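Local coordinates for conserved hypothetical secreted protein (Helicobacter pylori, PDB 4RNZ), which is probably a zinc-dependent metallopeptidase of the M23 family that acts on peptidoglycan and helps determine cell shape, at residues T54-Q67 with I70-I84. Residues are numbered along the deposited sequence; the frame is centred on the assembly and turned at random.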
ATOM      1  N   THR A  54     -31.855   0.184  11.559  1.00 47.41           N
ATOM      2  CA  THR A  54     -31.525  -0.915  10.692  1.00 49.41           C
ATOM      3  C   THR A  54     -30.497  -0.425   9.691  1.00 46.77           C
ATOM      4  O   THR A  54     -30.638   0.646   9.122  1.00 42.80           O
ATOM      5  CB  THR A  54     -32.774  -1.440   9.979  1.00 51.18           C
ATOM      6  OG1 THR A  54     -33.693  -1.920  10.970  1.00 51.87           O
ATOM      7  CG2 THR A  54     -32.437  -2.565   9.024  1.00 51.47           C
ATOM      8  N   LEU A  55     -29.456  -1.219   9.491  1.00 46.83           N
ATOM      9  CA  LEU A  55     -28.451  -0.906   8.497  1.00 44.81           C
ATOM     10  C   LEU A  55     -29.087  -0.984   7.121  1.00 44.93           C
ATOM     11  O   LEU A  55     -29.558  -2.048   6.713  1.00 44.27           O
ATOM     12  CB  LEU A  55     -27.277  -1.881   8.608  1.00 45.45           C
ATOM     13  CG  LEU A  55     -25.992  -1.552   7.844  1.00 46.06           C
ATOM     14  CD1 LEU A  55     -26.126  -1.839   6.355  1.00 49.60           C
ATOM     15  CD2 LEU A  55     -25.569  -0.111   8.084  1.00 44.42           C
ATOM     16  N   ILE A  56     -29.111   0.139   6.404  1.00 38.70           N
ATOM     17  CA  ILE A  56     -29.636   0.136   5.047  1.00 40.84           C
ATOM     18  C   ILE A  56     -28.571   0.402   3.990  1.00 40.95           C
ATOM     19  O   ILE A  56     -28.810   0.151   2.828  1.00 42.04           O
ATOM     20  CB  ILE A  56     -30.823   1.107   4.885  1.00 45.43           C
ATOM     21  CG1 ILE A  56     -30.359   2.567   4.921  1.00 46.85           C
ATOM     22  CG2 ILE A  56     -31.889   0.800   5.945  1.00 45.96           C
ATOM     23  CD1 ILE A  56     -31.480   3.574   5.042  1.00 49.75           C
ATOM     24  N   GLN A  57     -27.410   0.920   4.395  1.00 41.53           N
ATOM     25  CA  GLN A  57     -26.269   1.078   3.491  1.00 39.03           C
ATOM     26  C   GLN A  57     -24.954   1.053   4.226  1.00 35.56           C
ATOM     27  O   GLN A  57     -24.864   1.505   5.364  1.00 34.15           O
ATOM     28  CB  GLN A  57     -26.328   2.391   2.751  1.00 41.56           C
ATOM     29  CG  GLN A  57     -27.229   2.380   1.558  1.00 46.54           C
ATOM     30  CD  GLN A  57     -26.881   3.524   0.673  1.00 51.06           C
ATOM     31  OE1 GLN A  57     -26.174   3.364  -0.323  1.00 49.09           O
ATOM     32  NE2 GLN A  57     -27.312   4.713   1.071  1.00 56.17           N
ATOM     33  N   ALA A  58     -23.932   0.547   3.544  1.00 34.72           N
ATOM     34  CA  ALA A  58     -22.564   0.612   4.044  1.00 32.28           C
ATOM     35  C   ALA A  58     -21.577   0.710   2.893  1.00 31.09           C
ATOM     36  O   ALA A  58     -21.766   0.080   1.825  1.00 29.41           O
ATOM     37  CB  ALA A  58     -22.252  -0.593   4.891  1.00 32.61           C
ATOM     38  N   LEU A  59     -20.525   1.506   3.127  1.00 28.47           N
ATOM     39  CA  LEU A  59     -19.430   1.648   2.201  1.00 28.41           C
ATOM     40  C   LEU A  59     -18.161   1.315   2.989  1.00 28.29           C
ATOM     41  O   LEU A  59     -17.821   2.018   3.951  1.00 27.61           O
ATOM     42  CB  LEU A  59     -19.366   3.055   1.627  1.00 29.93           C
ATOM     43  CG  LEU A  59     -20.549   3.505   0.764  1.00 31.75           C
ATOM     44  CD1 LEU A  59     -20.402   4.984   0.444  1.00 33.70           C
ATOM     45  CD2 LEU A  59     -20.656   2.684  -0.516  1.00 31.88           C
ATOM     46  N   ILE A  60     -17.513   0.226   2.592  1.00 28.03           N
ATOM     47  CA  ILE A  60     -16.391  -0.357   3.318  1.00 28.51           C
ATOM     48  C   ILE A  60     -15.213  -0.534   2.353  1.00 29.55           C
ATOM     49  O   ILE A  60     -15.272  -1.344   1.426  1.00 27.29           O
ATOM     50  CB  ILE A  60     -16.761  -1.722   3.922  1.00 30.79           C
ATOM     51  CG1 ILE A  60     -17.970  -1.594   4.875  1.00 30.98           C
ATOM     52  CG2 ILE A  60     -15.577  -2.317   4.673  1.00 31.29           C
ATOM     53  CD1 ILE A  60     -18.635  -2.942   5.184  1.00 31.86           C
ATOM     54  N   PRO A  61     -14.144   0.249   2.540  1.00 29.65           N
ATOM     55  CA  PRO A  61     -13.066   0.198   1.563  1.00 30.77           C
ATOM     56  C   PRO A  61     -12.306  -1.112   1.660  1.00 28.66           C
ATOM     57  O   PRO A  61     -12.082  -1.587   2.762  1.00 27.69           O
ATOM     58  CB  PRO A  61     -12.142   1.342   1.992  1.00 32.66           C
ATOM     59  CG  PRO A  61     -12.924   2.169   2.945  1.00 35.42           C
ATOM     60  CD  PRO A  61     -13.900   1.250   3.586  1.00 32.51           C
ATOM     61  N   ILE A  62     -11.948  -1.688   0.519  1.00 30.06           N
ATOM     62  CA  ILE A  62     -11.059  -2.844   0.479  1.00 34.99           C
ATOM     63  C   ILE A  62      -9.700  -2.523  -0.151  1.00 38.20           C
ATOM     64  O   ILE A  62      -8.805  -3.339  -0.076  1.00 43.33           O
ATOM     65  CB  ILE A  62     -11.684  -4.090  -0.177  1.00 38.95           C
ATOM     66  CG1 ILE A  62     -12.252  -3.803  -1.549  1.00 43.80           C
ATOM     67  CG2 ILE A  62     -12.798  -4.670   0.696  1.00 40.91           C
ATOM     68  CD1 ILE A  62     -12.882  -5.038  -2.159  1.00 49.43           C
ATOM     69  N   SER A  63      -9.566  -1.366  -0.798  1.00 33.85           N
ATOM     70  CA  SER A  63      -8.273  -0.884  -1.279  1.00 33.27           C
ATOM     71  C   SER A  63      -8.381   0.631  -1.324  1.00 36.34           C
ATOM     72  O   SER A  63      -9.360   1.196  -0.826  1.00 37.38           O
ATOM     73  CB  SER A  63      -7.953  -1.441  -2.669  1.00 32.15           C
ATOM     74  OG  SER A  63      -8.782  -0.873  -3.683  1.00 31.10           O
ATOM     75  N   GLN A  64      -7.401   1.292  -1.923  1.00 34.94           N
ATOM     76  CA  GLN A  64      -7.453   2.744  -2.058  1.00 36.88           C
ATOM     77  C   GLN A  64      -8.459   3.188  -3.120  1.00 34.32           C
ATOM     78  O   GLN A  64      -8.865   4.350  -3.148  1.00 32.34           O
ATOM     79  CB  GLN A  64      -6.073   3.325  -2.383  1.00 37.57           C
ATOM     80  CG  GLN A  64      -5.598   3.037  -3.799  1.00 38.96           C
ATOM     81  CD  GLN A  64      -4.844   1.722  -3.924  1.00 40.30           C
ATOM     82  OE1 GLN A  64      -5.100   0.754  -3.194  1.00 39.55           O
ATOM     83  NE2 GLN A  64      -3.916   1.677  -4.861  1.00 38.21           N
ATOM     84  N   ASP A  65      -8.866   2.293  -4.009  1.00 34.29           N
ATOM     85  CA  ASP A  65      -9.866   2.699  -4.983  1.00 35.94           C
ATOM     86  C   ASP A  65     -11.031   1.754  -5.196  1.00 32.43           C
ATOM     87  O   ASP A  65     -11.810   1.969  -6.115  1.00 29.39           O
ATOM     88  CB  ASP A  65      -9.210   3.065  -6.300  1.00 39.71           C
ATOM     89  CG  ASP A  65      -8.423   1.951  -6.865  1.00 44.06           C
ATOM     90  OD1 ASP A  65      -8.906   0.813  -6.788  1.00 41.02           O
ATOM     91  OD2 ASP A  65      -7.315   2.225  -7.371  1.00 47.70           O
ATOM     92  N   LEU A  66     -11.185   0.759  -4.327  1.00 30.73           N
ATOM     93  CA  LEU A  66     -12.323  -0.157  -4.396  1.00 32.29           C
ATOM     94  C   LEU A  66     -12.963  -0.330  -3.022  1.00 29.24           C
ATOM     95  O   LEU A  66     -12.270  -0.410  -1.984  1.00 27.33           O
ATOM     96  CB  LEU A  66     -11.878  -1.528  -4.909  1.00 35.16           C
ATOM     97  CG  LEU A  66     -12.992  -2.471  -5.349  1.00 38.40           C
ATOM     98  CD1 LEU A  66     -13.616  -2.007  -6.658  1.00 39.23           C
ATOM     99  CD2 LEU A  66     -12.437  -3.889  -5.501  1.00 42.71           C
ATOM    100  N   GLN A  67     -14.291  -0.402  -3.016  1.00 26.82           N
ATOM    101  CA  GLN A  67     -15.039  -0.557  -1.774  1.00 25.88           C
ATOM    102  C   GLN A  67     -16.219  -1.497  -1.926  1.00 26.19           C
ATOM    103  O   GLN A  67     -16.771  -1.668  -2.996  1.00 23.62           O
ATOM    104  CB  GLN A  67     -15.547   0.802  -1.236  1.00 27.66           C
ATOM    105  CG  GLN A  67     -16.590   1.516  -2.086  1.00 27.62           C
ATOM    106  CD  GLN A  67     -16.803   2.987  -1.689  1.00 27.46           C
ATOM    107  OE1 GLN A  67     -16.744   3.354  -0.520  1.00 28.59           O
ATOM    108  NE2 GLN A  67     -17.061   3.824  -2.677  1.00 28.72           N
ATOM    109  N   ILE A  70     -22.843  -2.269   0.422  1.00 29.70           N
ATOM    110  CA  ILE A  70     -23.977  -3.073   0.858  1.00 31.06           C
ATOM    111  C   ILE A  70     -25.180  -2.168   0.938  1.00 33.08           C
ATOM    112  O   ILE A  70     -25.107  -1.079   1.529  1.00 29.03           O
ATOM    113  CB  ILE A  70     -23.763  -3.688   2.252  1.00 31.29           C
ATOM    114  CG1 ILE A  70     -22.687  -4.781   2.172  1.00 34.45           C
ATOM    115  CG2 ILE A  70     -25.061  -4.257   2.812  1.00 30.55           C
ATOM    116  CD1 ILE A  70     -22.045  -5.103   3.498  1.00 36.30           C
ATOM    117  N   TYR A  71     -26.284  -2.594   0.330  1.00 30.65           N
ATOM    118  CA  TYR A  71     -27.493  -1.764   0.387  1.00 32.67           C
ATOM    119  C   TYR A  71     -28.729  -2.635   0.362  1.00 31.95           C
ATOM    120  O   TYR A  71     -28.736  -3.715  -0.250  1.00 29.32           O
ATOM    121  CB  TYR A  71     -27.552  -0.740  -0.744  1.00 31.98           C
ATOM    122  CG  TYR A  71     -27.403  -1.346  -2.107  1.00 33.49           C
ATOM    123  CD1 TYR A  71     -26.144  -1.643  -2.608  1.00 31.57           C
ATOM    124  CD2 TYR A  71     -28.515  -1.653  -2.900  1.00 31.75           C
ATOM    125  CE1 TYR A  71     -25.989  -2.207  -3.852  1.00 31.74           C
ATOM    126  CE2 TYR A  71     -28.356  -2.220  -4.149  1.00 31.10           C
ATOM    127  CZ  TYR A  71     -27.088  -2.492  -4.613  1.00 31.84           C
ATOM    128  OH  TYR A  71     -26.888  -3.066  -5.834  1.00 35.88           O
ATOM    129  N   LYS A  72     -29.741  -2.169   1.078  1.00 36.25           N
ATOM    130  CA  LYS A  72     -31.046  -2.821   1.104  1.00 41.70           C
ATOM    131  C   LYS A  72     -31.896  -2.237  -0.014  1.00 40.27           C
ATOM    132  O   LYS A  72     -32.051  -1.027  -0.081  1.00 39.92           O
ATOM    133  CB  LYS A  72     -31.715  -2.587   2.453  1.00 42.17           C
ATOM    134  CG  LYS A  72     -32.977  -3.413   2.615  1.00 48.76           C
ATOM    135  CD  LYS A  72     -33.556  -3.328   4.012  1.00 48.45           C
ATOM    136  CE  LYS A  72     -34.765  -4.246   4.102  1.00 52.83           C
ATOM    137  NZ  LYS A  72     -35.149  -4.453   5.520  1.00 53.42           N
ATOM    138  N   LYS A  73     -32.402  -3.082  -0.917  1.00 41.53           N
ATOM    139  CA  LYS A  73     -33.360  -2.631  -1.934  1.00 44.53           C
ATOM    140  C   LYS A  73     -34.620  -3.502  -1.863  1.00 44.23           C
ATOM    141  O   LYS A  73     -34.551  -4.733  -1.993  1.00 41.27           O
ATOM    142  CB  LYS A  73     -32.742  -2.641  -3.335  1.00 48.09           C
ATOM    143  CG  LYS A  73     -33.739  -2.506  -4.479  1.00 55.18           C
ATOM    144  CD  LYS A  73     -33.202  -1.734  -5.686  1.00 59.65           C
ATOM    145  CE  LYS A  73     -31.900  -2.300  -6.240  1.00 63.07           C
ATOM    146  NZ  LYS A  73     -32.028  -3.688  -6.766  1.00 64.41           N
ATOM    147  N   GLY A  74     -35.759  -2.846  -1.634  1.00 44.87           N
ATOM    148  CA  GLY A  74     -37.000  -3.537  -1.338  1.00 44.86           C
ATOM    149  C   GLY A  74     -36.774  -4.387  -0.108  1.00 42.89           C
ATOM    150  O   GLY A  74     -36.368  -3.891   0.928  1.00 46.06           O
ATOM    151  N   GLU A  75     -36.984  -5.689  -0.243  1.00 45.29           N
ATOM    152  CA  GLU A  75     -36.896  -6.600   0.893  1.00 48.15           C
ATOM    153  C   GLU A  75     -35.539  -7.294   1.009  1.00 47.18           C
ATOM    154  O   GLU A  75     -35.351  -8.128   1.893  1.00 46.07           O
ATOM    155  CB  GLU A  75     -37.995  -7.663   0.760  1.00 51.82           C
ATOM    156  CG  GLU A  75     -39.408  -7.108   0.835  1.00 52.15           C
ATOM    157  CD  GLU A  75     -39.765  -6.571   2.214  1.00 53.27           C
ATOM    158  OE1 GLU A  75     -39.042  -6.832   3.194  1.00 53.62           O
ATOM    159  OE2 GLU A  75     -40.792  -5.887   2.322  1.00 62.22           O
ATOM    160  N   ASP A  76     -34.600  -6.967   0.124  1.00 41.21           N
ATOM    161  CA  ASP A  76     -33.356  -7.727   0.019  1.00 41.53           C
ATOM    162  C   ASP A  76     -32.127  -6.851   0.110  1.00 41.24           C
ATOM    163  O   ASP A  76     -32.162  -5.674  -0.243  1.00 39.86           O
ATOM    164  CB  ASP A  76     -33.307  -8.490  -1.299  1.00 43.62           C
ATOM    165  CG  ASP A  76     -34.371  -9.549  -1.390  1.00 45.90           C
ATOM    166  OD1 ASP A  76     -34.389 -10.424  -0.502  1.00 42.94           O
ATOM    167  OD2 ASP A  76     -35.189  -9.483  -2.338  1.00 45.52           O
ATOM    168  N   TYR A  77     -31.032  -7.461   0.560  1.00 38.42           N
ATOM    169  CA  TYR A  77     -29.745  -6.800   0.625  1.00 35.00           C
ATOM    170  C   TYR A  77     -28.951  -7.224  -0.572  1.00 34.97           C
ATOM    171  O   TYR A  77     -29.135  -8.322  -1.115  1.00 34.01           O
ATOM    172  CB  TYR A  77     -29.002  -7.165   1.910  1.00 35.33           C
ATOM    173  CG  TYR A  77     -29.471  -6.397   3.123  1.00 35.74           C
ATOM    174  CD1 TYR A  77     -28.900  -5.174   3.460  1.00 36.46           C
ATOM    175  CD2 TYR A  77     -30.468  -6.898   3.947  1.00 35.48           C
ATOM    176  CE1 TYR A  77     -29.308  -4.479   4.586  1.00 37.36           C
ATOM    177  CE2 TYR A  77     -30.884  -6.215   5.064  1.00 36.19           C
ATOM    178  CZ  TYR A  77     -30.306  -5.004   5.386  1.00 36.90           C
ATOM    179  OH  TYR A  77     -30.730  -4.336   6.513  1.00 37.76           O
ATOM    180  N   PHE A  78     -28.069  -6.331  -1.003  1.00 32.73           N
ATOM    181  CA  PHE A  78     -27.218  -6.578  -2.147  1.00 32.26           C
ATOM    182  C   PHE A  78     -25.790  -6.185  -1.799  1.00 29.70           C
ATOM    183  O   PHE A  78     -25.594  -5.385  -0.926  1.00 28.79           O
ATOM    184  CB  PHE A  78     -27.727  -5.745  -3.307  1.00 34.45           C
ATOM    185  CG  PHE A  78     -29.053  -6.217  -3.831  1.00 34.81           C
ATOM    186  CD1 PHE A  78     -30.242  -5.774  -3.264  1.00 36.72           C
ATOM    187  CD2 PHE A  78     -29.106  -7.149  -4.843  1.00 36.57           C
ATOM    188  CE1 PHE A  78     -31.456  -6.239  -3.738  1.00 38.46           C
ATOM    189  CE2 PHE A  78     -30.331  -7.625  -5.316  1.00 38.27           C
ATOM    190  CZ  PHE A  78     -31.494  -7.159  -4.767  1.00 36.97           C
ATOM    191  N   LEU A  79     -24.808  -6.724  -2.511  1.00 30.73           N
ATOM    192  CA  LEU A  79     -23.427  -6.367  -2.255  1.00 30.74           C
ATOM    193  C   LEU A  79     -22.726  -6.175  -3.562  1.00 33.47           C
ATOM    194  O   LEU A  79     -22.684  -7.095  -4.386  1.00 32.47           O
ATOM    195  CB  LEU A  79     -22.783  -7.472  -1.426  1.00 32.03           C
ATOM    196  CG  LEU A  79     -21.446  -7.155  -0.782  1.00 31.05           C
ATOM    197  CD1 LEU A  79     -21.275  -7.989   0.479  1.00 31.36           C
ATOM    198  CD2 LEU A  79     -20.318  -7.357  -1.787  1.00 32.88           C
ATOM    199  N   ASP A  80     -22.211  -4.965  -3.775  1.00 28.65           N
ATOM    200  CA  ASP A  80     -21.445  -4.659  -4.970  1.00 32.09           C
ATOM    201  C   ASP A  80     -20.040  -4.261  -4.547  1.00 28.64           C
ATOM    202  O   ASP A  80     -19.842  -3.769  -3.447  1.00 28.35           O
ATOM    203  CB  ASP A  80     -22.043  -3.486  -5.778  1.00 31.39           C
ATOM    204  CG  ASP A  80     -23.417  -3.783  -6.330  1.00 37.09           C
ATOM    205  OD1 ASP A  80     -23.678  -4.937  -6.687  1.00 38.11           O
ATOM    206  OD2 ASP A  80     -24.238  -2.847  -6.418  1.00 37.41           O
ATOM    207  N   PHE A  81     -19.097  -4.449  -5.457  1.00 29.62           N
ATOM    208  CA  PHE A  81     -17.742  -3.930  -5.304  1.00 28.82           C
ATOM    209  C   PHE A  81     -17.681  -2.754  -6.245  1.00 29.96           C
ATOM    210  O   PHE A  81     -17.865  -2.926  -7.441  1.00 30.14           O
ATOM    211  CB  PHE A  81     -16.740  -5.002  -5.659  1.00 29.32           C
ATOM    212  CG  PHE A  81     -16.702  -6.125  -4.664  1.00 29.28           C
ATOM    213  CD1 PHE A  81     -15.885  -6.052  -3.540  1.00 30.76           C
ATOM    214  CD2 PHE A  81     -17.497  -7.247  -4.835  1.00 33.22           C
ATOM    215  CE1 PHE A  81     -15.860  -7.079  -2.597  1.00 30.01           C
ATOM    216  CE2 PHE A  81     -17.472  -8.278  -3.907  1.00 32.97           C
ATOM    217  CZ  PHE A  81     -16.658  -8.193  -2.785  1.00 32.35           C
ATOM    218  N   ILE A  82     -17.465  -1.554  -5.711  1.00 29.79           N
ATOM    219  CA  ILE A  82     -17.546  -0.348  -6.527  1.00 29.98           C
ATOM    220  C   ILE A  82     -16.337   0.559  -6.349  1.00 28.38           C
ATOM    221  O   ILE A  82     -15.646   0.453  -5.339  1.00 29.11           O
ATOM    222  CB  ILE A  82     -18.836   0.442  -6.205  1.00 29.80           C
ATOM    223  CG1 ILE A  82     -18.818   0.960  -4.779  1.00 30.99           C
ATOM    224  CG2 ILE A  82     -20.061  -0.433  -6.435  1.00 31.76           C
ATOM    225  CD1 ILE A  82     -19.934   1.950  -4.481  1.00 32.10           C
ATOM    226  N   PRO A  83     -16.102   1.482  -7.304  1.00 28.50           N
ATOM    227  CA  PRO A  83     -15.025   2.475  -7.143  1.00 29.54           C
ATOM    228  C   PRO A  83     -15.239   3.409  -5.953  1.00 28.88           C
ATOM    229  O   PRO A  83     -16.383   3.638  -5.540  1.00 27.91           O
ATOM    230  CB  PRO A  83     -15.087   3.286  -8.442  1.00 30.44           C
ATOM    231  CG  PRO A  83     -15.782   2.413  -9.418  1.00 30.94           C
ATOM    232  CD  PRO A  83     -16.739   1.578  -8.630  1.00 30.35           C
ATOM    233  N   ILE A  84     -14.136   3.895  -5.397  1.00 29.06           N
ATOM    234  CA  ILE A  84     -14.109   4.943  -4.395  1.00 28.51           C
ATOM    235  C   ILE A  84     -13.860   6.253  -5.117  1.00 29.60           C
ATOM    236  O   ILE A  84     -12.893   6.387  -5.885  1.00 30.12           O
ATOM    237  CB  ILE A  84     -12.994   4.751  -3.354  1.00 28.50           C
ATOM    238  CG1 ILE A  84     -13.172   3.439  -2.571  1.00 29.15           C
ATOM    239  CG2 ILE A  84     -12.997   5.890  -2.357  1.00 27.08           C
ATOM    240  CD1 ILE A  84     -12.002   3.123  -1.644  1.00 30.83           C
TER
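Gln67 lays its aliphatic stem against Ile82 and Ile84 and spends its amide on polar groups beyond them. Gln67 CG meets Ile82 CG1 at 3.5 Å. With CG lodged between the backbone N and the carbonyl carbon (chi1 66°), the extended chain carries Gln67 NE2 to Pro83 O, 2.9 Å away, approaching tilted from the carbonyl plane. Arg146 takes OE1, so both ends of this buried amide are held and its rotation is fixed. The backbones of Gln67 and Ile82 form an antiparallel hydrogen-bonded pair; Pro83 follows in a non-hydrogen-bonded pair with Leu66, where lacking an N-H costs nothing. Ile84 sends its apolar CG1-CD1 arm into the bend at 62-66, bringing Ile84 CD1 to 3.4 Å from Ser63 O and against Pro61 CB. Ser63 OG makes an ST turn there by accepting from Asp65 N, and is also hydrogen-bonded to Tyr220 OH. Ile62 CD1 sits at the edge of the Phe81 ring, 3.5 Å from Phe81 CD1. Farther along, buried Ala58 and Ile70 pair by two backbone bonds, and Ala58 CB lies 4.3 Å from Ile70 CB. Beyond them Tyr77 spans the strand between: Tyr77 OH donates to Leu55 O at 2.6 Å, nearly along the C=O axis.

The solvent side begins at Lys72, whose CB lies over one face of the Tyr77 ring. Lys72 and the 73-76 type II' turn are exposed, and Gly74 (phi 58°) suits that turn's backbone.

Two successive hairpins thus share strand 66-73, within the five-stranded antiparallel sheet of the N-terminal domain. On one face Ile60, Ile70 and Leu79 pack against helix 11-17; on the other, Leu59 and Ile82 flank His69. Strand 44-49 adjoins strand 55-61, with a classic bulge at Ile56-Gln57 opposite Leu48, while Leu66 and Asp65 touch Tyr220 in the peptidase region.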